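Local coordinates for tyrosine specific protein phosphatase (PDB 4AZ1) that probably acts as a protein tyrosine phosphatase, removing phosphate from phosphotyrosine in proteins, at residues T235-Y240 against S261-Q266; T254-V259 against F278-T283. All blocks are in the same frame, centred on the assembly; numbering follows the deposited sequence.

Contact 1: residues T235-Y240 against S261-Q266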
loop_
_atom_site.group_PDB
_atom_site.type_symbol
_atom_site.label_atom_id
_atom_site.label_comp_id
_atom_site.label_asym_id
_atom_site.label_seq_id
_atom_site.Cartn_x
_atom_site.Cartn_y
_atom_site.Cartn_z
ATOM N N THR A 235 18.314 -18.508 3.212
ATOM C CA THR A 235 19.121 -19.111 4.272
ATOM C C THR A 235 18.259 -19.584 5.439
ATOM O O THR A 235 18.438 -20.699 5.962
ATOM C CB THR A 235 20.152 -18.104 4.820
ATOM O OG1 THR A 235 21.093 -17.770 3.792
ATOM C CG2 THR A 235 20.888 -18.677 6.028
ATOM N N LEU A 236 17.336 -18.729 5.866
ATOM C CA LEU A 236 16.467 -19.078 6.980
ATOM C C LEU A 236 15.672 -20.350 6.684
ATOM O O LEU A 236 15.603 -21.246 7.519
ATOM C CB LEU A 236 15.500 -17.936 7.281
ATOM C CG LEU A 236 14.628 -18.258 8.501
ATOM C CD1 LEU A 236 15.509 -18.659 9.656
ATOM C CD2 LEU A 236 13.788 -17.068 8.900
ATOM N N ILE A 237 15.059 -20.410 5.503
ATOM C CA ILE A 237 14.242 -21.559 5.133
ATOM C C ILE A 237 15.141 -22.796 4.957
ATOM O O ILE A 237 14.781 -23.898 5.377
ATOM C CB ILE A 237 13.389 -21.274 3.870
ATOM C CG1 ILE A 237 12.387 -20.149 4.159
ATOM C CG2 ILE A 237 12.635 -22.525 3.438
ATOM C CD1 ILE A 237 11.713 -19.549 2.915
ATOM N N GLY A 238 16.330 -22.597 4.394
ATOM C CA GLY A 238 17.275 -23.694 4.220
ATOM C C GLY A 238 17.769 -24.268 5.540
ATOM O O GLY A 238 17.882 -25.492 5.710
ATOM N N ALA A 239 18.072 -23.380 6.481
ATOM C CA ALA A 239 18.523 -23.804 7.801
ATOM C C ALA A 239 17.417 -24.579 8.512
ATOM O O ALA A 239 17.686 -25.601 9.154
ATOM C CB ALA A 239 18.969 -22.601 8.642
ATOM N N TYR A 240 16.183 -24.084 8.409
ATOM C CA TYR A 240 15.033 -24.796 8.975
ATOM C C TYR A 240 14.983 -26.213 8.417
ATOM O O TYR A 240 14.863 -27.188 9.167
ATOM C CB TYR A 240 13.713 -24.090 8.653
ATOM C CG TYR A 240 12.501 -24.960 8.958
ATOM C CD1 TYR A 240 11.998 -25.059 10.253
ATOM C CD2 TYR A 240 11.865 -25.698 7.951
ATOM C CE1 TYR A 240 10.892 -25.880 10.548
ATOM C CE2 TYR A 240 10.761 -26.517 8.237
ATOM C CZ TYR A 240 10.282 -26.597 9.537
ATOM O OH TYR A 240 9.193 -27.394 9.819
ATOM N N SER A 261 18.989 -26.790 -3.556
ATOM C CA SER A 261 18.637 -27.113 -4.930
ATOM C C SER A 261 17.115 -27.171 -5.088
ATOM O O SER A 261 16.553 -26.626 -6.045
ATOM C CB SER A 261 19.278 -28.436 -5.343
ATOM O OG SER A 261 19.865 -28.324 -6.621
ATOM N N ALA A 262 16.446 -27.804 -4.133
ATOM C CA ALA A 262 14.985 -27.924 -4.178
ATOM C C ALA A 262 14.266 -26.590 -3.939
ATOM O O ALA A 262 13.189 -26.353 -4.488
ATOM C CB ALA A 262 14.503 -28.979 -3.197
ATOM N N MET A 263 14.842 -25.727 -3.109
ATOM C CA MET A 263 14.272 -24.398 -2.923
ATOM C C MET A 263 14.377 -23.614 -4.227
ATOM O O MET A 263 13.439 -22.926 -4.624
ATOM C CB MET A 263 15.006 -23.634 -1.816
ATOM C CG MET A 263 14.720 -24.114 -0.405
ATOM S SD MET A 263 15.382 -22.962 0.824
ATOM C CE MET A 263 17.112 -22.894 0.322
ATOM N N ARG A 264 15.531 -23.716 -4.882
ATOM C CA ARG A 264 15.769 -23.011 -6.141
ATOM C C ARG A 264 14.798 -23.391 -7.263
ATOM O O ARG A 264 14.482 -22.563 -8.121
ATOM C CB ARG A 264 17.225 -23.207 -6.595
ATOM C CG ARG A 264 18.118 -22.122 -6.061
ATOM C CD ARG A 264 19.612 -22.354 -6.260
ATOM N NE ARG A 264 20.331 -21.192 -5.728
ATOM C CZ ARG A 264 20.902 -20.255 -6.477
ATOM N NH1 ARG A 264 20.887 -20.368 -7.803
ATOM N NH2 ARG A 264 21.511 -19.219 -5.903
ATOM N N ARG A 265 14.324 -24.634 -7.259
ATOM C CA ARG A 265 13.355 -25.065 -8.264
ATOM C C ARG A 265 12.005 -24.409 -8.019
ATOM O O ARG A 265 11.163 -24.350 -8.917
ATOM C CB ARG A 265 13.171 -26.590 -8.253
ATOM C CG ARG A 265 14.328 -27.391 -8.826
ATOM C CD ARG A 265 13.977 -28.887 -8.922
ATOM N NE ARG A 265 14.027 -29.572 -7.625
ATOM C CZ ARG A 265 15.118 -30.152 -7.120
ATOM N NH1 ARG A 265 16.270 -30.134 -7.788
ATOM N NH2 ARG A 265 15.063 -30.755 -5.940
ATOM N N GLN A 266 11.792 -23.929 -6.799
ATOM C CA GLN A 266 10.481 -23.396 -6.435
ATOM C C GLN A 266 10.467 -21.868 -6.412
ATOM O O GLN A 266 9.415 -21.246 -6.517
ATOM C CB GLN A 266 10.045 -23.964 -5.082
ATOM C CG GLN A 266 9.826 -25.475 -5.063
ATOM C CD GLN A 266 9.546 -25.982 -3.661
ATOM O OE1 GLN A 266 8.444 -25.816 -3.136
ATOM N NE2 GLN A 266 10.552 -26.586 -3.037
#

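Contact 2: residues T254-V259 against F278-T283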
loop_
_atom_site.group_PDB
_atom_site.type_symbol
_atom_site.label_atom_id
_atom_site.label_comp_id
_atom_site.label_asym_id
_atom_site.label_seq_id
_atom_site.Cartn_x
_atom_site.Cartn_y
_atom_site.Cartn_z
ATOM N N THR A 254 24.965 -34.522 1.687
ATOM C CA THR A 254 24.468 -33.695 0.590
ATOM C C THR A 254 23.223 -32.885 0.949
ATOM O O THR A 254 22.685 -32.159 0.104
ATOM C CB THR A 254 24.145 -34.554 -0.657
ATOM O OG1 THR A 254 23.097 -35.483 -0.342
ATOM C CG2 THR A 254 25.378 -35.319 -1.132
ATOM N N THR A 255 22.763 -33.006 2.193
ATOM C CA THR A 255 21.539 -32.322 2.637
ATOM C C THR A 255 21.481 -30.827 2.309
ATOM O O THR A 255 20.455 -30.347 1.809
ATOM C CB THR A 255 21.299 -32.491 4.151
ATOM O OG1 THR A 255 21.163 -33.874 4.462
ATOM C CG2 THR A 255 20.033 -31.766 4.587
ATOM N N VAL A 256 22.556 -30.083 2.574
ATOM C CA VAL A 256 22.491 -28.631 2.350
ATOM C C VAL A 256 22.364 -28.294 0.872
ATOM O O VAL A 256 21.517 -27.484 0.474
ATOM C CB VAL A 256 23.698 -27.869 2.931
ATOM C CG1 VAL A 256 23.472 -26.361 2.787
ATOM C CG2 VAL A 256 23.879 -28.200 4.401
ATOM N N TYR A 257 23.216 -28.912 0.063
ATOM C CA TYR A 257 23.122 -28.763 -1.373
ATOM C C TYR A 257 21.724 -29.187 -1.864
ATOM O O TYR A 257 21.078 -28.451 -2.613
ATOM C CB TYR A 257 24.224 -29.569 -2.078
ATOM C CG TYR A 257 24.290 -29.272 -3.554
ATOM C CD1 TYR A 257 24.976 -28.163 -4.020
ATOM C CD2 TYR A 257 23.649 -30.090 -4.484
ATOM C CE1 TYR A 257 25.029 -27.870 -5.371
ATOM C CE2 TYR A 257 23.704 -29.805 -5.843
ATOM C CZ TYR A 257 24.390 -28.686 -6.272
ATOM O OH TYR A 257 24.453 -28.380 -7.608
ATOM N N ASP A 258 21.247 -30.355 -1.432
ATOM C CA ASP A 258 19.949 -30.857 -1.897
ATOM C C ASP A 258 18.779 -29.931 -1.527
ATOM O O ASP A 258 17.899 -29.652 -2.349
ATOM C CB ASP A 258 19.704 -32.260 -1.359
ATOM C CG ASP A 258 20.648 -33.285 -1.968
ATOM O OD1 ASP A 258 21.095 -33.078 -3.117
ATOM O OD2 ASP A 258 20.939 -34.300 -1.299
ATOM N N VAL A 259 18.782 -29.464 -0.285
ATOM C CA VAL A 259 17.763 -28.552 0.207
ATOM C C VAL A 259 17.748 -27.248 -0.587
ATOM O O VAL A 259 16.686 -26.784 -1.010
ATOM C CB VAL A 259 17.995 -28.238 1.694
ATOM C CG1 VAL A 259 17.343 -26.920 2.081
ATOM C CG2 VAL A 259 17.458 -29.376 2.549
ATOM N N PHE A 278 26.831 -20.446 3.046
ATOM C CA PHE A 278 27.718 -20.807 4.144
ATOM C C PHE A 278 26.982 -20.821 5.493
ATOM O O PHE A 278 27.161 -21.752 6.288
ATOM C CB PHE A 278 28.887 -19.836 4.188
ATOM C CG PHE A 278 30.181 -20.490 4.518
ATOM C CD1 PHE A 278 30.257 -21.417 5.560
ATOM C CD2 PHE A 278 31.323 -20.205 3.782
ATOM C CE1 PHE A 278 31.467 -22.040 5.868
ATOM C CE2 PHE A 278 32.541 -20.827 4.078
ATOM C CZ PHE A 278 32.612 -21.745 5.124
ATOM N N VAL A 279 26.135 -19.818 5.741
ATOM C CA VAL A 279 25.417 -19.739 7.024
ATOM C C VAL A 279 24.609 -21.021 7.330
ATOM O O VAL A 279 24.518 -21.433 8.489
ATOM C CB VAL A 279 24.543 -18.449 7.144
ATOM C CG1 VAL A 279 23.740 -18.444 8.463
ATOM C CG2 VAL A 279 25.420 -17.203 7.099
ATOM N N ILE A 280 24.063 -21.681 6.307
ATOM C CA ILE A 280 23.330 -22.917 6.578
ATOM C C ILE A 280 24.260 -23.974 7.190
ATOM O O ILE A 280 23.892 -24.608 8.173
ATOM C CB ILE A 280 22.589 -23.483 5.347
ATOM C CG1 ILE A 280 21.684 -22.416 4.726
ATOM C CG2 ILE A 280 21.760 -24.736 5.735
ATOM C CD1 ILE A 280 21.203 -22.771 3.325
ATOM N N TYR A 281 25.464 -24.146 6.647
ATOM C CA TYR A 281 26.431 -25.053 7.278
ATOM C C TYR A 281 26.781 -24.626 8.708
ATOM O O TYR A 281 26.940 -25.474 9.592
ATOM C CB TYR A 281 27.718 -25.165 6.451
ATOM C CG TYR A 281 27.634 -26.120 5.277
ATOM C CD1 TYR A 281 27.849 -27.476 5.450
ATOM C CD2 TYR A 281 27.359 -25.659 3.991
ATOM C CE1 TYR A 281 27.777 -28.363 4.373
ATOM C CE2 TYR A 281 27.285 -26.525 2.919
ATOM C CZ TYR A 281 27.503 -27.882 3.115
ATOM O OH TYR A 281 27.437 -28.757 2.040
ATOM N N LEU A 282 26.940 -23.321 8.920
ATOM C CA LEU A 282 27.286 -22.792 10.243
ATOM C C LEU A 282 26.202 -23.088 11.281
ATOM O O LEU A 282 26.508 -23.405 12.430
ATOM C CB LEU A 282 27.514 -21.276 10.181
ATOM C CG LEU A 282 28.678 -20.865 9.288
ATOM C CD1 LEU A 282 28.856 -19.336 9.258
ATOM C CD2 LEU A 282 29.945 -21.562 9.737
ATOM N N THR A 283 24.938 -22.972 10.889
ATOM C CA THR A 283 23.869 -23.278 11.841
ATOM C C THR A 283 23.881 -24.769 12.188
ATOM O O THR A 283 23.597 -25.146 13.324
ATOM C CB THR A 283 22.459 -22.848 11.345
ATOM O OG1 THR A 283 21.986 -23.763 10.348
ATOM C CG2 THR A 283 22.499 -21.462 10.763
#

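Contact 1: residues T235-Y240 against S261-Q266
Met263 reaches from helix 255-266 to the backbone of Gly238 and the flank of Ile237 on helix 232-247, and its thioether end makes all of the close contacts between the two segments. Its sulfur does the central work: SD of Met263 lies 3.8 Å from CG2 of Ile237 and 3.7 Å from N of Gly238. The second of these is a van der Waals approach, not a hydrogen bond. A bend at the last torsion (chi3 -56°) turns the methyl aside, and CE of Met263 comes to 4.0 Å from CA of Gly238. With no side chain on Gly238, the methyl can lie directly against the main chain. Ile237 offers CG2, the branch anti to its own backbone N, while its side chain as a whole crosses that of Met263 at a slant and also packs on Phe90 and Ala92 of the central sheet.

The hydrogen bonds run within and around the segments, not across them. One turn along from Ala262, Gln266 folds back so that its NE2 gives a nearly straight bond of 3.0 Å to O of Ala262 (164° at the hydrogen). The donor sits well above that carbonyl plane, by 56°, although the oxygen stays close to the plane of the Gln266 amide. At the other end of this amide, OE1 accepts from N of Asp83. Charge is handled on another side of the helix, where Arg264 forms a salt bridge with Glu32 and bonds to O of Val271.

The interface itself is therefore apolar and narrow, burying 109 Å² in total. A flexible, polarisable thioether fills it by dispersion, without any directional bond between the two segments.

Contact 2: residues T254-V259 against F278-T283
Tyr281 OH is held by two groups of helix 14-30, bonding to Glu24 OE1 and to Arg20 NH2, which should fix the phenol end while the ring presents a face to Val256. That charged pair probably polarises the hydroxyl. The ring itself is the floor on which Val256 rests. CG2 of Val256 makes a CH-pi contact over one face, 3.9 Å from the Tyr281 ring centroid and just 12° off the ring normal. Beside it, CB of Val256 is 3.8 Å from CZ of Tyr281, toward the hydroxyl end. Phe9 also stacks with this ring, which probably limits its movement further.

The other branch of the valine serves the second partner. With CG1 of Val256 anti to the backbone N (chi1 -174°), this methyl meets CG2 of Ile280 at 3.8 Å and touches the ring margin as well, at 3.8 Å from CE2 of Tyr281. Val256 and Ile280 slip past one another in opposite directions; between them CG1 and CG2 of the one valine meet two successive residues of helix 274-288.

The remaining side-chain hydrogen bonds are local. OG1 of Thr254, in the loop just ahead of helix 255-266, donates to OD2 of Asp258 at 2.6 Å, meeting the carboxylate on its syn side but 34° out of its plane; the same threonine hydroxyl bonds to OG1 of Thr252. In the opposite segment, OG1 of Thr283 turns back on its helix and donates to O of Ile280 at 3.0 Å.

Altogether this is a buried helix-helix seam of the protein tyrosine phosphatase domain, in which the start of helix 255-266 packs on helix 274-288 and the N-terminal helix 14-30 is pinned to the same place through a tyrosine hydroxyl.

In the fold
Contacts 1 and 2 have centres 9 Å apart and share helix 255-266, whose later turns face helix 232-247 and whose first turns face helix 274-288. Their segments alternate along the chain, in the order 235-240, 254-259, 261-266, 278-283. The two sites also touch directly: CG1 of Val259 lies 3.9 Å from CA of Gly238, and CB of Ala239 lies 3.7 Å from OG1 of Thr283. Three consecutive helices thus pack mutually into one buried cluster. Since helix 232-247 follows the signature phosphatase loop and touches the mixed sheet, the cluster joins that part of the domain to helices 14-30 and 293-299, which pack on residues of contact 2.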